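Local atomic coordinates of copper-containing nitrite reductase (Bradyrhizobium sp. ORS 375, PDB entry 6THE), a protein that probably reduces nitrite to nitric oxide, as the copper-containing core of a larger four-domain nitrite reductase that also carries heme and cupredoxin domains. Residues 197-210 / 288-300. Sequence-based numbering, arbitrary orientation.
Sequences VGALSKLHPLKAKV and RGLLGILHVQGPE. With 9JE (pentane-1,5-diol), chain T.
The imidazole of His-295 meets CB of Pro-205 at its edge, close to the ring plane, through CD2 at 3.8 Å. One face of the ring carries CG2 of Ile-293, from its own strand, offset toward the rim, while the side chain of Lys-207 crosses that of His-295 obliquely, CG 3.9 Å from CB of His-295. Beneath these side chains, strands 206-209 and 292-297 run parallel: N of His-295 donates to O of Leu-206 at 2.8 Å, and N of Ala-208 to O of His-295 at 3.0 Å. On the other face of the sheet, with Leu-206 and Ala-208, Leu-294 has CG anti to its N (chi1 169°), and its CD1 packs 3.6 Å from CB of Leu-206, in a buried layer backed by strand 155-164. Before the strand pair, OG of Ser-201 donates to O of Leu-291 at 2.7 Å, from well above the carbonyl plane. A water shared with N of Leu-200 donates to the same oxygen. An alanine in place of Ser-201 would probably leave that carbonyl with the water but without its hydroxyl partner. Backbone bonds thus join strand 206-209, one border within this chain of a mixed cupredoxin-domain sheet, to strand 292-297, with apolar groups buried and lysines exposed.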
loop_
_atom_site.group_PDB
_atom_site.type_symbol
_atom_site.label_atom_id
_atom_site.label_comp_id
_atom_site.label_asym_id
_atom_site.label_seq_id
_atom_site.Cartn_x
_atom_site.Cartn_y
_atom_site.Cartn_z
ATOM N N VAL A 197 -10.153 -14.553 -16.738
ATOM C CA VAL A 197 -11.366 -13.854 -16.346
ATOM C C VAL A 197 -12.433 -14.896 -16.014
ATOM O O VAL A 197 -12.753 -15.751 -16.839
ATOM C CB VAL A 197 -11.839 -12.887 -17.452
ATOM C CG1 VAL A 197 -13.227 -12.327 -17.177
ATOM C CG2 VAL A 197 -10.845 -11.758 -17.680
ATOM N N GLY A 198 -12.969 -14.810 -14.791
ATOM C CA GLY A 198 -13.977 -15.741 -14.311
ATOM C C GLY A 198 -13.380 -17.107 -13.980
ATOM O O GLY A 198 -14.058 -18.125 -14.098
ATOM N N ALA A 199 -12.108 -17.103 -13.562
ATOM C CA ALA A 199 -11.386 -18.317 -13.212
ATOM C C ALA A 199 -11.894 -18.861 -11.879
ATOM O O ALA A 199 -11.954 -20.073 -11.687
ATOM C CB ALA A 199 -9.905 -18.038 -13.165
ATOM N N LEU A 200 -12.251 -17.947 -10.969
ATOM C CA LEU A 200 -12.784 -18.310 -9.666
ATOM C C LEU A 200 -14.248 -17.882 -9.577
ATOM O O LEU A 200 -14.819 -17.829 -8.490
ATOM C CB LEU A 200 -11.942 -17.650 -8.566
ATOM C CG LEU A 200 -10.434 -17.906 -8.614
ATOM C CD1 LEU A 200 -9.735 -17.205 -7.460
ATOM C CD2 LEU A 200 -10.119 -19.394 -8.592
ATOM N N SER A 201 -14.844 -17.584 -10.739
ATOM C CA SER A 201 -16.239 -17.181 -10.823
ATOM C C SER A 201 -17.044 -18.232 -11.583
ATOM O O SER A 201 -17.819 -18.976 -10.984
ATOM C CB SER A 201 -16.377 -15.815 -11.451
ATOM O OG SER A 201 -15.752 -14.822 -10.653
ATOM N N LYS A 202 -16.841 -18.283 -12.905
ATOM C CA LYS A 202 -17.598 -19.150 -13.793
ATOM C C LYS A 202 -16.912 -20.511 -13.902
ATOM O O LYS A 202 -17.581 -21.528 -14.085
ATOM C CB LYS A 202 -17.836 -18.439 -15.134
ATOM C CG LYS A 202 -17.556 -19.236 -16.404
ATOM C CD LYS A 202 -18.673 -20.166 -16.833
ATOM C CE LYS A 202 -18.257 -21.096 -17.954
ATOM N NZ LYS A 202 -19.168 -22.260 -18.071
ATOM N N LEU A 203 -15.580 -20.522 -13.761
ATOM C CA LEU A 203 -14.787 -21.725 -13.966
ATOM C C LEU A 203 -14.715 -22.548 -12.681
ATOM O O LEU A 203 -15.328 -23.611 -12.596
ATOM C CB LEU A 203 -13.393 -21.337 -14.475
ATOM C CG LEU A 203 -13.180 -21.422 -15.987
ATOM C CD1 LEU A 203 -14.117 -20.490 -16.741
ATOM C CD2 LEU A 203 -11.735 -21.114 -16.344
ATOM N N HIS A 204 -13.964 -22.050 -11.689
ATOM C CA HIS A 204 -13.725 -22.787 -10.457
ATOM C C HIS A 204 -14.168 -21.963 -9.250
ATOM O O HIS A 204 -13.332 -21.386 -8.555
ATOM C CB HIS A 204 -12.247 -23.196 -10.347
ATOM C CG HIS A 204 -11.659 -23.736 -11.607
ATOM N ND1 HIS A 204 -11.899 -25.023 -12.044
ATOM C CD2 HIS A 204 -10.837 -23.172 -12.520
ATOM C CE1 HIS A 204 -11.254 -25.229 -13.175
ATOM N NE2 HIS A 204 -10.595 -24.108 -13.489
ATOM N N PRO A 205 -15.487 -21.886 -8.946
ATOM C CA PRO A 205 -15.960 -21.150 -7.773
ATOM C C PRO A 205 -15.604 -21.869 -6.472
ATOM O O PRO A 205 -15.751 -23.087 -6.369
ATOM C CB PRO A 205 -17.483 -21.089 -7.970
ATOM C CG PRO A 205 -17.803 -22.295 -8.829
ATOM C CD PRO A 205 -16.587 -22.496 -9.710
ATOM N N LEU A 206 -15.120 -21.093 -5.495
ATOM C CA LEU A 206 -14.788 -21.594 -4.171
ATOM C C LEU A 206 -16.071 -22.051 -3.481
ATOM O O LEU A 206 -17.118 -21.430 -3.645
ATOM C CB LEU A 206 -14.112 -20.473 -3.371
ATOM C CG LEU A 206 -12.634 -20.217 -3.667
ATOM C CD1 LEU A 206 -12.461 -19.388 -4.932
ATOM C CD2 LEU A 206 -11.972 -19.514 -2.493
ATOM N N LYS A 207 -15.976 -23.145 -2.715
ATOM C CA LYS A 207 -17.137 -23.699 -2.036
ATOM C C LYS A 207 -16.770 -24.115 -0.613
ATOM O O LYS A 207 -15.784 -24.815 -0.394
ATOM C CB LYS A 207 -17.753 -24.843 -2.849
ATOM C CG LYS A 207 -18.612 -24.401 -4.027
ATOM C CD LYS A 207 -19.341 -25.532 -4.719
ATOM C CE LYS A 207 -20.204 -25.047 -5.866
ATOM N NZ LYS A 207 -20.899 -26.165 -6.546
ATOM N N ALA A 208 -17.590 -23.658 0.340
ATOM C CA ALA A 208 -17.460 -23.991 1.749
ATOM C C ALA A 208 -18.852 -24.184 2.346
ATOM O O ALA A 208 -19.853 -23.880 1.700
ATOM C CB ALA A 208 -16.696 -22.902 2.463
ATOM N N LYS A 209 -18.901 -24.696 3.580
ATOM C CA LYS A 209 -20.160 -24.908 4.276
ATOM C C LYS A 209 -20.190 -24.057 5.544
ATOM O O LYS A 209 -19.146 -23.621 6.029
ATOM C CB LYS A 209 -20.383 -26.401 4.545
ATOM C CG LYS A 209 -20.616 -27.246 3.299
ATOM C CD LYS A 209 -20.925 -28.699 3.587
ATOM C CE LYS A 209 -21.142 -29.512 2.328
ATOM N NZ LYS A 209 -21.538 -30.908 2.633
ATOM N N VAL A 210 -21.403 -23.821 6.058
ATOM C CA VAL A 210 -21.628 -22.969 7.215
ATOM C C VAL A 210 -20.909 -23.566 8.424
ATOM O O VAL A 210 -21.154 -24.713 8.792
ATOM C CB VAL A 210 -23.135 -22.773 7.483
ATOM C CG1 VAL A 210 -23.397 -22.009 8.773
ATOM C CG2 VAL A 210 -23.838 -22.099 6.315
ATOM N N ARG A 288 -12.807 -5.708 -14.882
ATOM C CA ARG A 288 -11.752 -6.122 -15.794
ATOM C C ARG A 288 -11.353 -7.571 -15.518
ATOM O O ARG A 288 -10.302 -8.024 -15.970
ATOM C CB ARG A 288 -10.561 -5.161 -15.710
ATOM C CG ARG A 288 -10.833 -3.788 -16.307
ATOM C CD ARG A 288 -9.589 -2.933 -16.453
ATOM N NE ARG A 288 -9.878 -1.694 -17.164
ATOM C CZ ARG A 288 -9.803 -1.534 -18.483
ATOM N NH1 ARG A 288 -10.093 -0.363 -19.021
ATOM N NH2 ARG A 288 -9.439 -2.541 -19.257
ATOM N N GLY A 289 -12.203 -8.288 -14.771
ATOM C CA GLY A 289 -12.064 -9.726 -14.603
ATOM C C GLY A 289 -11.658 -10.136 -13.189
ATOM O O GLY A 289 -11.673 -11.322 -12.865
ATOM N N LEU A 290 -11.295 -9.152 -12.358
ATOM C CA LEU A 290 -10.829 -9.420 -11.006
ATOM C C LEU A 290 -12.030 -9.622 -10.084
ATOM O O LEU A 290 -12.408 -8.725 -9.332
ATOM C CB LEU A 290 -9.937 -8.263 -10.542
ATOM C CG LEU A 290 -8.969 -8.571 -9.399
ATOM C CD1 LEU A 290 -8.014 -9.694 -9.773
ATOM C CD2 LEU A 290 -8.186 -7.327 -9.017
ATOM N N LEU A 291 -12.614 -10.825 -10.160
ATOM C CA LEU A 291 -13.806 -11.184 -9.410
ATOM C C LEU A 291 -13.746 -12.670 -9.064
ATOM O O LEU A 291 -13.483 -13.501 -9.930
ATOM C CB LEU A 291 -15.037 -10.871 -10.268
ATOM C CG LEU A 291 -16.385 -10.915 -9.549
ATOM C CD1 LEU A 291 -16.730 -9.555 -8.962
ATOM C CD2 LEU A 291 -17.484 -11.372 -10.496
ATOM N N GLY A 292 -13.994 -12.982 -7.786
ATOM C CA GLY A 292 -14.022 -14.352 -7.301
ATOM C C GLY A 292 -15.310 -14.645 -6.536
ATOM O O GLY A 292 -15.883 -13.751 -5.918
ATOM N N ILE A 293 -15.754 -15.908 -6.588
ATOM C CA ILE A 293 -17.011 -16.312 -5.978
ATOM C C ILE A 293 -16.742 -17.415 -4.955
ATOM O O ILE A 293 -16.018 -18.369 -5.235
ATOM C CB ILE A 293 -18.034 -16.742 -7.052
ATOM C CG1 ILE A 293 -18.406 -15.595 -8.000
ATOM C CG2 ILE A 293 -19.267 -17.384 -6.427
ATOM C CD1 ILE A 293 -19.065 -14.405 -7.332
ATOM N N LEU A 294 -17.337 -17.254 -3.766
ATOM C CA LEU A 294 -17.312 -18.255 -2.711
ATOM C C LEU A 294 -18.750 -18.620 -2.347
ATOM O O LEU A 294 -19.452 -17.839 -1.708
ATOM C CB LEU A 294 -16.537 -17.696 -1.511
ATOM C CG LEU A 294 -16.620 -18.491 -0.205
ATOM C CD1 LEU A 294 -15.941 -19.846 -0.332
ATOM C CD2 LEU A 294 -16.014 -17.702 0.946
ATOM N N HIS A 295 -19.177 -19.810 -2.790
ATOM C CA HIS A 295 -20.506 -20.325 -2.507
ATOM C C HIS A 295 -20.510 -21.010 -1.143
ATOM O O HIS A 295 -19.708 -21.910 -0.896
ATOM C CB HIS A 295 -20.967 -21.284 -3.615
ATOM C CG HIS A 295 -21.358 -20.613 -4.889
ATOM N ND1 HIS A 295 -22.442 -19.762 -4.976
ATOM C CD2 HIS A 295 -20.832 -20.684 -6.132
ATOM C CE1 HIS A 295 -22.559 -19.324 -6.214
ATOM N NE2 HIS A 295 -21.583 -19.878 -6.943
ATOM N N VAL A 296 -21.422 -20.571 -0.269
ATOM C CA VAL A 296 -21.567 -21.152 1.056
ATOM C C VAL A 296 -22.969 -21.745 1.180
ATOM O O VAL A 296 -23.963 -21.027 1.094
ATOM C CB VAL A 296 -21.270 -20.129 2.171
ATOM C CG1 VAL A 296 -21.517 -20.714 3.554
ATOM C CG2 VAL A 296 -19.854 -19.582 2.071
ATOM N N GLN A 297 -23.021 -23.066 1.385
ATOM C CA GLN A 297 -24.271 -23.803 1.466
ATOM C C GLN A 297 -24.472 -24.311 2.891
ATOM O O GLN A 297 -23.524 -24.757 3.535
ATOM C CB GLN A 297 -24.273 -24.959 0.462
ATOM C CG GLN A 297 -24.259 -24.508 -0.994
ATOM C CD GLN A 297 -24.078 -25.645 -1.971
ATOM O OE1 GLN A 297 -24.471 -26.782 -1.718
ATOM N NE2 GLN A 297 -23.479 -25.339 -3.111
ATOM N N GLY A 298 -25.721 -24.232 3.368
ATOM C CA GLY A 298 -26.081 -24.709 4.693
ATOM C C GLY A 298 -27.311 -23.996 5.252
ATOM O O GLY A 298 -27.973 -23.245 4.538
ATOM N N PRO A 299 -27.653 -24.215 6.544
ATOM C CA PRO A 299 -28.819 -23.577 7.158
ATOM C C PRO A 299 -28.565 -22.111 7.503
ATOM O O PRO A 299 -27.421 -21.702 7.693
ATOM C CB PRO A 299 -29.030 -24.400 8.439
ATOM C CG PRO A 299 -27.642 -24.884 8.804
ATOM C CD PRO A 299 -26.935 -25.097 7.480
ATOM N N GLU A 300 -29.654 -21.339 7.589
ATOM C CA GLU A 300 -29.595 -19.911 7.866
ATOM C C GLU A 300 -29.303 -19.686 9.347
ATOM O O GLU A 300 -29.738 -20.462 10.197
ATOM C CB GLU A 300 -30.901 -19.233 7.445
ATOM C CG GLU A 300 -31.125 -19.233 5.941
ATOM C CD GLU A 300 -32.504 -18.793 5.479
ATOM O OE1 GLU A 300 -32.604 -18.265 4.353
ATOM O OE2 GLU A 300 -33.477 -18.987 6.239
HETATM C C02 9JE T . -13.740 -26.772 -6.345
HETATM C C03 9JE T . -14.947 -26.206 -7.050
HETATM C C04 9JE T . -14.768 -26.075 -8.545
HETATM C C05 9JE T . -15.806 -26.823 -9.354
HETATM C C06 9JE T . -15.854 -28.308 -9.076
HETATM O O01 9JE T . -13.539 -28.143 -6.647
HETATM O O07 9JE T . -14.666 -28.972 -9.472
HETATM O O HOH W 1 -14.064 -12.451 -13.595
HETATM O O HOH W 2 -11.596 -15.195 -10.879
#